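Local coordinates for polymerase subunit PA (PDB 4CGS), which probably binds RNA as a subunit of the viral polymerase, of which this N-terminal part corresponds to the cap-snatching domain of orthomyxoviruses, at residues P132-R135 / E136-E140. Numbering follows the deposited sequence.
Sequences PITR and EYLDE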
ATOM      1  N   PRO A 132       1.843  -4.020 -15.365  1.00  6.88           N
ATOM      2  CA  PRO A 132       2.764  -5.071 -15.866  1.00  8.11           C
ATOM      3  C   PRO A 132       4.027  -5.157 -14.991  1.00  7.13           C
ATOM      4  O   PRO A 132       4.524  -6.261 -14.705  1.00  9.15           O
ATOM      5  CB  PRO A 132       3.067  -4.583 -17.262  1.00  9.06           C
ATOM      6  CG  PRO A 132       1.778  -3.926 -17.697  1.00 10.33           C
ATOM      7  CD  PRO A 132       1.266  -3.217 -16.477  1.00  7.39           C
ATOM      8  N   ILE A 133       4.638  -4.021 -14.624  1.00  9.33           N
ATOM      9  CA  ILE A 133       5.824  -4.056 -13.787  1.00 10.67           C
ATOM     10  C   ILE A 133       5.544  -4.593 -12.384  1.00  7.99           C
ATOM     11  O   ILE A 133       6.341  -5.331 -11.828  1.00  8.01           O
ATOM     12  CB  ILE A 133       6.468  -2.675 -13.637  1.00 12.79           C
ATOM     13  CG1 ILE A 133       7.197  -2.345 -14.972  1.00 16.53           C
ATOM     14  CG2 ILE A 133       7.434  -2.588 -12.402  1.00 16.20           C
ATOM     15  CD1 ILE A 133       8.588  -2.942 -15.040  1.00 22.50           C
ATOM     16  N   THR A 134       4.353  -4.316 -11.863  1.00  6.13           N
ATOM     17  CA  THR A 134       3.938  -4.835 -10.595  1.00  6.80           C
ATOM     18  C   THR A 134       3.850  -6.376 -10.644  1.00  6.83           C
ATOM     19  O   THR A 134       4.329  -7.067  -9.757  1.00  7.14           O
ATOM     20  CB  THR A 134       2.599  -4.231 -10.195  1.00  6.85           C
ATOM     21  OG1 THR A 134       2.762  -2.823 -10.136  1.00  6.62           O
ATOM     22  CG2 THR A 134       2.098  -4.750  -8.878  1.00  6.87           C
ATOM     23  N   ARG A 135       3.196  -6.897 -11.668  1.00  6.69           N
ATOM     24  CA  ARG A 135       3.041  -8.351 -11.820  1.00  9.00           C
ATOM     25  C   ARG A 135       4.354  -9.078 -11.964  1.00  9.02           C
ATOM     26  O   ARG A 135       4.464 -10.238 -11.596  1.00  9.53           O
ATOM     27  CB  ARG A 135       2.160  -8.674 -13.074  1.00 12.92           C
ATOM     28  CG  ARG A 135       0.816  -8.048 -13.048  1.00 14.77           C
ATOM     29  CD  ARG A 135       0.077  -8.506 -14.256  1.00 16.63           C
ATOM     30  NE  ARG A 135       0.559  -8.156 -15.561  1.00 17.31           N
ATOM     31  CZ  ARG A 135      -0.036  -7.336 -16.443  1.00 13.97           C
ATOM     32  NH1 ARG A 135      -1.010  -6.480 -16.134  1.00 11.54           N
ATOM     33  NH2 ARG A 135       0.471  -7.316 -17.690  1.00 15.29           N
ATOM     34  N   GLU A 136       5.357  -8.421 -12.545  1.00  7.72           N
ATOM     35  CA  GLU A 136       6.630  -9.036 -12.714  1.00  9.24           C
ATOM     36  C   GLU A 136       7.479  -8.970 -11.467  1.00  8.84           C
ATOM     37  O   GLU A 136       8.239  -9.889 -11.177  1.00 11.32           O
ATOM     38  CB  GLU A 136       7.369  -8.347 -13.872  1.00 12.70           C
ATOM     39  CG  GLU A 136       8.779  -8.827 -14.083  1.00 18.08           C
ATOM     40  CD  GLU A 136       8.886 -10.269 -14.576  1.00 26.46           C
ATOM     41  OE1 GLU A 136       8.058 -10.670 -15.437  1.00 28.19           O
ATOM     42  OE2 GLU A 136       9.816 -10.991 -14.091  1.00 37.75           O
ATOM     43  N   TYR A 137       7.340  -7.869 -10.725  1.00  7.78           N
ATOM     44  CA  TYR A 137       8.081  -7.661  -9.499  1.00  7.72           C
ATOM     45  C   TYR A 137       7.607  -8.611  -8.415  1.00  6.66           C
ATOM     46  O   TYR A 137       8.401  -9.241  -7.734  1.00  7.87           O
ATOM     47  CB  TYR A 137       7.988  -6.212  -9.018  1.00  7.00           C
ATOM     48  CG  TYR A 137       8.469  -6.042  -7.618  1.00  7.13           C
ATOM     49  CD1 TYR A 137       9.821  -6.129  -7.322  1.00  6.52           C
ATOM     50  CD2 TYR A 137       7.618  -5.828  -6.599  1.00  6.28           C
ATOM     51  CE1 TYR A 137      10.260  -5.971  -6.023  1.00  7.25           C
ATOM     52  CE2 TYR A 137       8.050  -5.686  -5.289  1.00  6.63           C
ATOM     53  CZ  TYR A 137       9.366  -5.763  -5.008  1.00  6.33           C
ATOM     54  OH  TYR A 137       9.828  -5.741  -3.693  1.00  6.92           O
ATOM     55  N   LEU A 138       6.292  -8.653  -8.185  1.00  6.05           N
ATOM     56  CA  LEU A 138       5.697  -9.484  -7.133  1.00  6.00           C
ATOM     57  C   LEU A 138       5.748 -10.982  -7.549  1.00  6.32           C
ATOM     58  O   LEU A 138       5.560 -11.324  -8.719  1.00  7.64           O
ATOM     59  CB  LEU A 138       4.247  -9.060  -6.837  1.00  6.16           C
ATOM     60  CG  LEU A 138       4.068  -7.669  -6.257  1.00  7.30           C
ATOM     61  CD1 LEU A 138       2.566  -7.463  -6.123  1.00  7.74           C
ATOM     62  CD2 LEU A 138       4.745  -7.504  -4.909  1.00  8.22           C
ATOM     63  N   ASP A 139       6.018 -11.840  -6.563  1.00  6.41           N
ATOM     64  CA  ASP A 139       6.009 -13.277  -6.799  1.00  6.75           C
ATOM     65  C   ASP A 139       4.595 -13.806  -6.778  1.00  6.05           C
ATOM     66  O   ASP A 139       3.651 -13.076  -6.415  1.00  7.01           O
ATOM     67  CB  ASP A 139       6.987 -14.003  -5.928  1.00  8.83           C
ATOM     68  CG  ASP A 139       6.620 -14.189  -4.536  1.00 10.64           C
ATOM     69  OD1 ASP A 139       5.480 -14.048  -4.165  1.00 11.61           O
ATOM     70  OD2 ASP A 139       7.604 -14.615  -3.801  1.00 14.59           O
ATOM     71  N   GLU A 140       4.394 -15.085  -7.095  1.00  6.69           N
ATOM     72  CA  GLU A 140       3.028 -15.587  -7.258  1.00  6.94           C
ATOM     73  C   GLU A 140       2.261 -15.488  -5.932  1.00  7.04           C
ATOM     74  O   GLU A 140       1.073 -15.152  -5.935  1.00  7.48           O
ATOM     75  CB  GLU A 140       3.074 -17.010  -7.793  1.00  7.87           C
ATOM     76  CG  GLU A 140       1.716 -17.535  -8.168  1.00  8.04           C
ATOM     77  CD  GLU A 140       1.695 -18.969  -8.702  1.00  6.90           C
ATOM     78  OE1 GLU A 140       2.721 -19.613  -8.645  1.00 11.91           O
ATOM     79  OE2 GLU A 140       0.633 -19.442  -9.132  1.00  8.99           O
TER
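T134 and L138, one helical turn apart at the end of the short helix 132-137, lie side by side and point the same way, with T134 CG2 3.9 Å from L138 CD1. The threonine divides its two branches: chi1 of -59° sets OG1 beside the backbone N and CG2 anti to it, facing the leucine, while OG1 hydrogen-bonds S131 OG and R123 N, so a buried hydroxyl is satisfied beside an apolar contact. Y137 suits its place because a tyrosine joins an apolar body, touching I120 and V122 of strand 119-125, to a hydroxyl that hydrogen-bonds D92 and Y60.

Backbone bonds close the turn. Y137 N donates to I133 O at 2.9 Å and E136 N to P132 O at 3.2 Å, with a weak hydrogen bond from E136 N to I133 O. The bond from L138 N to T134 O, 3.0 Å long, is nearly straight at 174°. Proline fits the first turn, where no N-H is required of it.

On the outer side, R135 bends at chi3 (-63°) and brings its guanidinium back over P132, whose CA sits 3.6 Å above the group's centre; NH1 hydrogen-bonds M130 O.

L138 then leaves helical geometry, and D139 N-caps helix 140-157. The chemistry thus implies a helix whose T134 and Y137 meet strand 119-125 with their hydroxyls satisfied, L138 packing on I48, while R135 and E136 stay exposed.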